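PDB 3HUL: homoserine kinase from Listeria monocytogenes, which probably catalyses the ATP-dependent phosphorylation of L-homoserine to O-phospho-L-homoserine, a step in the biosynthesis of threonine. Local coordinates for the interface of chains A and B. Coordinates in Å, arbitrary orientation; residue numbers count along the deposited sequence, not the author numbering. Chains: chain A/B, Homoserine kinase.

Contact 1: the interface of chains A and B. Residues chain A 20, 138-139, 141; chain B 189-190, 193.
A:Ala139 turns its methyl group onto B:Ser189 and B:Val193, setting strand 135-141 of one homoserine kinase subunit against helix 181-199 of the other. A:Ala139 buries the most surface in this part of the two-fold interface, and B:Ile190 and B:Ser189 come next. Alanine suits the place because its short side chain lets the helix come near the strand: CB of A:Ala139 lies 3.3 Å from the hydroxyl OG of B:Ser189. That hydroxyl sits between its own backbone N and carbonyl carbon (chi1 70°), a torsion that lays it alongside the alanine methyl. Small serines also meet nearby, with CB of A:Ser20 3.7 Å from CB of B:Ser189. Two residues beyond A:Ala139, A:Leu141 brings both of its methyl branches to B:Ile190. The side chains cross obliquely, and CD2 of A:Leu141 is 3.6 Å from CG1 of B:Ile190, whose terminal CD1 also touches both leucine methyls. Branched aliphatic groups fit here because they cover one another without needing polar partners. One helical turn on from B:Ser189, B:Val193 points its CG2 branch at the backbone of A:Gly138, where no side chain stands in the way; CG2 of B:Val193 is 3.4 Å from the carbonyl carbon C of A:Gly138. The same glycine is tied to the neighbouring loop within chain A: the hydroxyl OG of A:Ser20 donates to the carbonyl O of A:Gly138 at 2.7 Å, lying in the carbonyl plane with a C=O...OG angle of 146°.

Contact 2: the interface of chains A and B. Residues chain A 184-185, 187-188, 215; chain B 184, 188, 215.
A:Ser188 and B:Ser188 face each other where helix 181-198 of chain A meets helix 181-199 of chain B, forming the tight centre of a symmetric helix-to-helix contact. CB of A:Ser188 is 3.6 Å from CB of B:Ser188. Each hydroxyl is anti to its backbone N (chi1 -178° in chain A, -173° in chain B), and this turns both oxygens toward the opposite helix, where A:Ser188 OG gives a weak hydrogen bond to B:Ser188 OG at 3.2 Å. One helical turn earlier the methyls of A:Ala184 and B:Ala184 meet, CB to CB at 3.7 Å. Small residues suit both positions, since they let the helices come close together. Tryptophans flank this centre, each reaching the opposite helix with the six-membered part of its indole. B:Trp215, which hides the most surface here, sets CZ2 3.6 Å from CB of A:Ser188 and CH2 3.6 Å from the carbonyl O of A:Ala184. CZ2 of A:Trp215 likewise lies 3.6 Å from CB of B:Ser188; this indole meets B:Ala184 CB in plane at its ring edge, while A:Ala187 of its own chain covers one face toward the rim. Farther out the contacts are somewhat longer and fewer: A:Val185 crosses B:Trp215 with its CG2 methyl above one face and toward the rim, 3.9 Å from CE3. Wide, flat indoles suit the flanks, and the site probably helps to hold two kinase subunits together as a dimer.

Contact 1: the interface of chains A and B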
ATOM      1  N   SER A  20      -2.358 -19.641   7.155  1.00 26.16           N
ATOM      2  CA  SER A  20      -2.677 -18.467   6.374  1.00 25.38           C
ATOM      3  C   SER A  20      -1.469 -17.632   5.955  1.00 24.85           C
ATOM      4  O   SER A  20      -1.277 -17.369   4.758  1.00 24.19           O
ATOM      5  CB  SER A  20      -3.703 -17.611   7.108  1.00 25.22           C
ATOM      6  OG  SER A  20      -3.980 -16.449   6.347  1.00 28.98           O
ATOM      7  N   GLY A 138      -2.868 -16.060   2.906  1.00 20.80           N
ATOM      8  CA  GLY A 138      -3.579 -17.071   2.142  1.00 21.66           C
ATOM      9  C   GLY A 138      -4.777 -17.641   2.843  1.00 23.44           C
ATOM     10  O   GLY A 138      -4.930 -17.532   4.069  1.00 23.01           O
ATOM     11  N   ALA A 139      -5.645 -18.252   2.051  1.00 25.30           N
ATOM     12  CA  ALA A 139      -6.766 -19.037   2.572  1.00 27.39           C
ATOM     13  C   ALA A 139      -7.044 -20.227   1.641  1.00 29.59           C
ATOM     14  O   ALA A 139      -7.108 -20.099   0.410  1.00 29.38           O
ATOM     15  CB  ALA A 139      -8.006 -18.180   2.755  1.00 26.44           C
ATOM     16  N   LEU A 141      -9.806 -22.947   1.089  1.00 40.06           N
ATOM     17  CA  LEU A 141     -11.231 -23.024   1.433  1.00 42.13           C
ATOM     18  C   LEU A 141     -11.814 -24.100   0.565  1.00 44.02           C
ATOM     19  O   LEU A 141     -12.012 -23.898  -0.657  1.00 44.96           O
ATOM     20  CB  LEU A 141     -11.957 -21.715   1.114  1.00 41.64           C
ATOM     21  CG  LEU A 141     -11.329 -20.406   1.592  1.00 41.85           C
ATOM     22  CD1 LEU A 141     -12.145 -19.207   1.083  1.00 42.49           C
ATOM     23  CD2 LEU A 141     -11.207 -20.392   3.101  1.00 38.76           C
TER
ATOM     24  N   SER B 189      -8.774 -16.899   8.146  1.00 26.21           N
ATOM     25  CA  SER B 189      -7.936 -16.710   6.966  1.00 25.90           C
ATOM     26  C   SER B 189      -8.647 -15.998   5.819  1.00 25.12           C
ATOM     27  O   SER B 189      -8.012 -15.341   5.023  1.00 26.66           O
ATOM     28  CB  SER B 189      -7.303 -18.021   6.512  1.00 25.00           C
ATOM     29  OG  SER B 189      -8.284 -18.856   5.989  1.00 28.53           O
ATOM     30  N   ILE B 190      -9.956 -16.119   5.738  1.00 24.35           N
ATOM     31  CA  ILE B 190     -10.762 -15.330   4.792  1.00 23.84           C
ATOM     32  C   ILE B 190     -10.738 -13.848   5.139  1.00 22.64           C
ATOM     33  O   ILE B 190     -10.605 -13.008   4.252  1.00 23.40           O
ATOM     34  CB  ILE B 190     -12.264 -15.804   4.821  1.00 24.14           C
ATOM     35  CG1 ILE B 190     -12.387 -17.193   4.195  1.00 27.36           C
ATOM     36  CG2 ILE B 190     -13.176 -14.831   4.058  1.00 22.44           C
ATOM     37  CD1 ILE B 190     -13.763 -17.879   4.444  1.00 29.74           C
ATOM     38  N   VAL B 193      -7.223 -12.601   4.230  1.00 19.09           N
ATOM     39  CA  VAL B 193      -7.066 -12.353   2.803  1.00 18.66           C
ATOM     40  C   VAL B 193      -7.864 -11.095   2.385  1.00 18.36           C
ATOM     41  O   VAL B 193      -7.351 -10.276   1.619  1.00 18.15           O
ATOM     42  CB  VAL B 193      -7.500 -13.598   1.965  1.00 19.69           C
ATOM     43  CG1 VAL B 193      -7.572 -13.277   0.450  1.00 19.20           C
ATOM     44  CG2 VAL B 193      -6.547 -14.761   2.218  1.00 19.45           C
TER

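Contact 2: the interface of chains A and B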
ATOM      1  N   ALA A 184     -12.200 -17.899  18.869  1.00 37.77           N
ATOM      2  CA  ALA A 184     -11.885 -17.904  17.453  1.00 36.34           C
ATOM      3  C   ALA A 184     -11.963 -16.495  16.840  1.00 35.47           C
ATOM      4  O   ALA A 184     -11.084 -16.108  16.070  1.00 34.22           O
ATOM      5  CB  ALA A 184     -12.804 -18.866  16.706  1.00 36.38           C
ATOM      6  N   VAL A 185     -13.019 -15.750  17.194  1.00 34.82           N
ATOM      7  CA  VAL A 185     -13.241 -14.375  16.720  1.00 34.19           C
ATOM      8  C   VAL A 185     -12.069 -13.487  17.128  1.00 33.42           C
ATOM      9  O   VAL A 185     -11.541 -12.740  16.315  1.00 33.06           O
ATOM     10  CB  VAL A 185     -14.584 -13.794  17.236  1.00 34.49           C
ATOM     11  CG1 VAL A 185     -14.722 -12.308  16.903  1.00 34.79           C
ATOM     12  CG2 VAL A 185     -15.764 -14.563  16.626  1.00 34.33           C
ATOM     13  N   ALA A 187      -8.944 -14.520  18.018  1.00 29.60           N
ATOM     14  CA  ALA A 187      -7.697 -14.930  17.372  1.00 28.67           C
ATOM     15  C   ALA A 187      -7.641 -14.392  15.946  1.00 27.77           C
ATOM     16  O   ALA A 187      -6.582 -14.034  15.447  1.00 27.27           O
ATOM     17  CB  ALA A 187      -7.565 -16.430  17.357  1.00 28.04           C
ATOM     18  N   SER A 188      -8.788 -14.367  15.293  1.00 26.61           N
ATOM     19  CA  SER A 188      -8.862 -13.804  13.967  1.00 26.21           C
ATOM     20  C   SER A 188      -8.484 -12.327  14.015  1.00 25.11           C
ATOM     21  O   SER A 188      -7.671 -11.860  13.226  1.00 24.30           O
ATOM     22  CB  SER A 188     -10.262 -13.997  13.386  1.00 25.64           C
ATOM     23  OG  SER A 188     -10.300 -13.487  12.074  1.00 26.69           O
ATOM     24  N   TRP A 215      -4.498 -20.371  18.965  1.00 48.78           N
ATOM     25  CA  TRP A 215      -5.171 -21.337  18.085  1.00 48.25           C
ATOM     26  C   TRP A 215      -5.284 -22.807  18.559  1.00 48.46           C
ATOM     27  O   TRP A 215      -4.638 -23.225  19.521  1.00 48.78           O
ATOM     28  CB  TRP A 215      -4.577 -21.274  16.674  1.00 47.56           C
ATOM     29  CG  TRP A 215      -5.046 -20.086  15.891  1.00 45.25           C
ATOM     30  CD1 TRP A 215      -4.297 -19.023  15.491  1.00 43.98           C
ATOM     31  CD2 TRP A 215      -6.378 -19.834  15.422  1.00 43.70           C
ATOM     32  NE1 TRP A 215      -5.064 -18.135  14.788  1.00 41.50           N
ATOM     33  CE2 TRP A 215      -6.348 -18.603  14.732  1.00 41.20           C
ATOM     34  CE3 TRP A 215      -7.596 -20.527  15.521  1.00 43.00           C
ATOM     35  CZ2 TRP A 215      -7.477 -18.048  14.145  1.00 39.97           C
ATOM     36  CZ3 TRP A 215      -8.726 -19.971  14.930  1.00 42.34           C
ATOM     37  CH2 TRP A 215      -8.657 -18.742  14.254  1.00 41.97           C
TER
ATOM     38  N   ALA B 184     -13.142 -22.437  12.179  1.00 36.17           N
ATOM     39  CA  ALA B 184     -12.599 -21.248  12.818  1.00 34.55           C
ATOM     40  C   ALA B 184     -11.407 -20.685  12.024  1.00 33.94           C
ATOM     41  O   ALA B 184     -11.393 -19.504  11.666  1.00 33.38           O
ATOM     42  CB  ALA B 184     -12.183 -21.577  14.232  1.00 33.92           C
ATOM     43  N   SER B 188     -10.994 -17.102   9.906  1.00 28.14           N
ATOM     44  CA  SER B 188      -9.927 -16.135  10.164  1.00 27.27           C
ATOM     45  C   SER B 188      -9.116 -15.854   8.888  1.00 26.77           C
ATOM     46  O   SER B 188      -8.842 -14.704   8.551  1.00 26.54           O
ATOM     47  CB  SER B 188      -9.011 -16.662  11.255  1.00 27.12           C
ATOM     48  OG  SER B 188      -8.068 -15.674  11.630  1.00 26.96           O
ATOM     49  N   TRP B 215     -18.519 -16.850   9.867  1.00 52.79           N
ATOM     50  CA  TRP B 215     -18.836 -16.754  11.296  1.00 52.58           C
ATOM     51  C   TRP B 215     -20.312 -17.048  11.603  1.00 52.83           C
ATOM     52  O   TRP B 215     -21.054 -17.537  10.741  1.00 53.21           O
ATOM     53  CB  TRP B 215     -18.433 -15.377  11.862  1.00 52.10           C
ATOM     54  CG  TRP B 215     -16.973 -15.058  11.669  1.00 50.84           C
ATOM     55  CD1 TRP B 215     -16.441 -14.149  10.798  1.00 49.63           C
ATOM     56  CD2 TRP B 215     -15.856 -15.669  12.340  1.00 48.94           C
ATOM     57  NE1 TRP B 215     -15.068 -14.148  10.893  1.00 49.18           N
ATOM     58  CE2 TRP B 215     -14.682 -15.068  11.829  1.00 48.17           C
ATOM     59  CE3 TRP B 215     -15.734 -16.665  13.322  1.00 47.91           C
ATOM     60  CZ2 TRP B 215     -13.399 -15.429  12.271  1.00 46.06           C
ATOM     61  CZ3 TRP B 215     -14.454 -17.023  13.757  1.00 46.32           C
ATOM     62  CH2 TRP B 215     -13.306 -16.401  13.231  1.00 45.48           C
TER

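About 12 Å separates the C-alpha centres of contact 1 and contact 2, and one element joins them: helix 181-199 of chain B supplies residues to both. B:Ser188 of contact 2 is followed at once by B:Ser189 and B:Ile190 of contact 1, with B:Val193 one turn beyond B:Ser189. The helix therefore faces its own symmetry copy at one site and a strand of the partner subunit at the other. Because the interface is two-fold, contact 1 recurs with the chains exchanged, so contact 2 is probably flanked by two such strand contacts. The deposited assembly holds four subunits; the structure alone does not show whether this pairing forms in solution.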